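Local coordinates for protein luciferase-like monooxygenase (Streptomyces bottropensis, PDB 7BIP) that probably acts as a luciferase-like monooxygenase in the biosynthesis of the aromatic polyketide rishirilide, at residues Cys234-Glu238 against Arg337-Phe342. Residue numbers count along the deposited sequence, not the author numbering.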
loop_
_atom_site.group_PDB
_atom_site.type_symbol
_atom_site.label_atom_id
_atom_site.label_comp_id
_atom_site.label_asym_id
_atom_site.label_seq_id
_atom_site.Cartn_x
_atom_site.Cartn_y
_atom_site.Cartn_z
ATOM N N CYS A 234 -19.334 -4.217 -17.187
ATOM C CA CYS A 234 -20.675 -3.691 -16.968
ATOM C C CYS A 234 -20.763 -2.272 -17.498
ATOM O O CYS A 234 -19.934 -1.422 -17.151
ATOM C CB CYS A 234 -21.036 -3.739 -15.474
ATOM S SG CYS A 234 -22.663 -3.089 -15.130
ATOM N N TYR A 235 -21.765 -2.020 -18.339
ATOM C CA TYR A 235 -22.018 -0.679 -18.855
ATOM C C TYR A 235 -23.519 -0.530 -19.028
ATOM O O TYR A 235 -24.139 -1.334 -19.734
ATOM C CB TYR A 235 -21.283 -0.452 -20.192
ATOM C CG TYR A 235 -21.311 0.985 -20.655
ATOM C CD1 TYR A 235 -20.194 1.792 -20.523
ATOM C CD2 TYR A 235 -22.455 1.537 -21.209
ATOM C CE1 TYR A 235 -20.217 3.115 -20.940
ATOM C CE2 TYR A 235 -22.492 2.845 -21.620
ATOM C CZ TYR A 235 -21.368 3.632 -21.481
ATOM O OH TYR A 235 -21.386 4.946 -21.889
ATOM N N LEU A 236 -24.105 0.491 -18.395
ATOM C CA LEU A 236 -25.541 0.732 -18.478
ATOM C C LEU A 236 -25.807 2.107 -19.066
ATOM O O LEU A 236 -25.094 3.070 -18.765
ATOM C CB LEU A 236 -26.200 0.634 -17.091
ATOM C CG LEU A 236 -26.636 -0.740 -16.576
ATOM C CD1 LEU A 236 -25.470 -1.688 -16.435
ATOM C CD2 LEU A 236 -27.370 -0.618 -15.226
ATOM N N ALA A 237 -26.847 2.195 -19.895
ATOM C CA ALA A 237 -27.379 3.476 -20.339
ATOM C C ALA A 237 -28.874 3.301 -20.563
ATOM O O ALA A 237 -29.352 2.186 -20.776
ATOM C CB ALA A 237 -26.686 3.976 -21.611
ATOM N N GLU A 238 -29.618 4.416 -20.497
ATOM C CA GLU A 238 -31.056 4.342 -20.765
ATOM C C GLU A 238 -31.331 3.878 -22.187
ATOM O O GLU A 238 -32.335 3.191 -22.441
ATOM C CB GLU A 238 -31.719 5.708 -20.525
ATOM C CG GLU A 238 -31.730 6.148 -19.058
ATOM C CD GLU A 238 -32.881 5.527 -18.266
ATOM O OE1 GLU A 238 -33.567 4.629 -18.804
ATOM O OE2 GLU A 238 -33.101 5.935 -17.104
ATOM N N ARG A 337 -22.497 7.015 -14.438
ATOM C CA ARG A 337 -23.861 6.769 -14.908
ATOM C C ARG A 337 -24.222 5.296 -14.783
ATOM O O ARG A 337 -25.323 4.957 -14.329
ATOM C CB ARG A 337 -24.022 7.234 -16.359
ATOM C CG ARG A 337 -25.377 6.847 -16.961
ATOM C CD ARG A 337 -25.559 7.433 -18.363
ATOM N NE ARG A 337 -24.662 6.816 -19.322
ATOM C CZ ARG A 337 -24.656 7.101 -20.618
ATOM N NH1 ARG A 337 -25.501 8.020 -21.098
ATOM N NH2 ARG A 337 -23.803 6.487 -21.421
ATOM N N THR A 338 -23.300 4.407 -15.172
ATOM C CA THR A 338 -23.529 2.975 -15.021
ATOM C C THR A 338 -23.847 2.637 -13.576
ATOM O O THR A 338 -24.804 1.909 -13.290
ATOM C CB THR A 338 -22.296 2.189 -15.484
ATOM O OG1 THR A 338 -22.160 2.287 -16.905
ATOM C CG2 THR A 338 -22.415 0.708 -15.098
ATOM N N MET A 339 -23.053 3.174 -12.642
ATOM C CA MET A 339 -23.276 2.852 -11.240
ATOM C C MET A 339 -24.593 3.434 -10.744
ATOM O O MET A 339 -25.328 2.766 -10.009
ATOM C CB MET A 339 -22.103 3.344 -10.398
ATOM C CG MET A 339 -20.831 2.549 -10.648
ATOM S SD MET A 339 -19.445 3.305 -9.795
ATOM C CE MET A 339 -19.930 3.096 -8.088
ATOM N N ARG A 340 -24.913 4.670 -11.145
ATOM C CA ARG A 340 -26.159 5.291 -10.696
ATOM C C ARG A 340 -27.378 4.552 -11.237
ATOM O O ARG A 340 -28.359 4.354 -10.509
ATOM C CB ARG A 340 -26.192 6.763 -11.105
ATOM C CG ARG A 340 -25.201 7.613 -10.323
ATOM C CD ARG A 340 -25.509 9.101 -10.388
ATOM N NE ARG A 340 -24.609 9.851 -9.512
ATOM C CZ ARG A 340 -23.530 10.502 -9.933
ATOM N NH1 ARG A 340 -23.220 10.510 -11.224
ATOM N NH2 ARG A 340 -22.765 11.152 -9.064
ATOM N N LEU A 341 -27.338 4.121 -12.503
ATOM C CA LEU A 341 -28.474 3.388 -13.055
ATOM C C LEU A 341 -28.621 2.028 -12.387
ATOM O O LEU A 341 -29.739 1.585 -12.103
ATOM C CB LEU A 341 -28.315 3.233 -14.570
ATOM C CG LEU A 341 -28.559 4.489 -15.410
ATOM C CD1 LEU A 341 -28.165 4.233 -16.877
ATOM C CD2 LEU A 341 -30.008 4.962 -15.314
ATOM N N PHE A 342 -27.501 1.353 -12.123
ATOM C CA PHE A 342 -27.569 0.070 -11.444
ATOM C C PHE A 342 -28.143 0.236 -10.047
ATOM O O PHE A 342 -28.979 -0.559 -9.613
ATOM C CB PHE A 342 -26.181 -0.575 -11.379
ATOM C CG PHE A 342 -26.211 -2.051 -11.113
ATOM C CD1 PHE A 342 -26.060 -2.960 -12.151
ATOM C CD2 PHE A 342 -26.404 -2.540 -9.827
ATOM C CE1 PHE A 342 -26.099 -4.323 -11.910
ATOM C CE2 PHE A 342 -26.437 -3.908 -9.591
ATOM C CZ PHE A 342 -26.292 -4.791 -10.632
HETATM O O HOH W 1 -19.441 1.442 -17.078
HETATM O O HOH W 2 -22.920 4.828 -18.817
#
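The hydroxyl of T338 meets the end of a strand here. L236 N donates to T338 OG1 at 3.0 Å, nearly in line (172°). This satisfies the backbone amide of L236. OG1 has one hydrogen for two acceptors, water 1 at 2.9 Å and E334 O one turn earlier. Water 1 in turn donates to C234 O, at 2.9 Å. A second water serves the carbonyl of L236. Water 2 donates to L236 O at 2.8 Å and accepts from R337 NE at 2.7 Å, bridging a pair 3.8 Å apart (L236 O to R337 NE). The family fold is a TIM barrel. Residues 234-236 form the C-terminal end of barrel strand 228-236. The axes of 234-236 and 337-342 cross at 76° and come within 7.1 Å. Segment 337-342 lies on helix 332-345, which follows the neighbouring parallel strand 320-324. Beyond the waters, R337 NH2 donates to Y235 OH at 2.9 Å and forms a salt bridge with E242. Y235 OH also hydrogen-bonds to E334, its stronger partner. A237 CB lies over one face of the guanidinium. The apolar side is built round L236. Its CD2 is 4.0 Å from both L341 CB and F342 CB, while P302 and V305 of helix 302-316 also touch this leucine. L341 CD1 reaches A237 CA at 3.6 Å, and C234 SG rests 3.8 Å from T338 CG2.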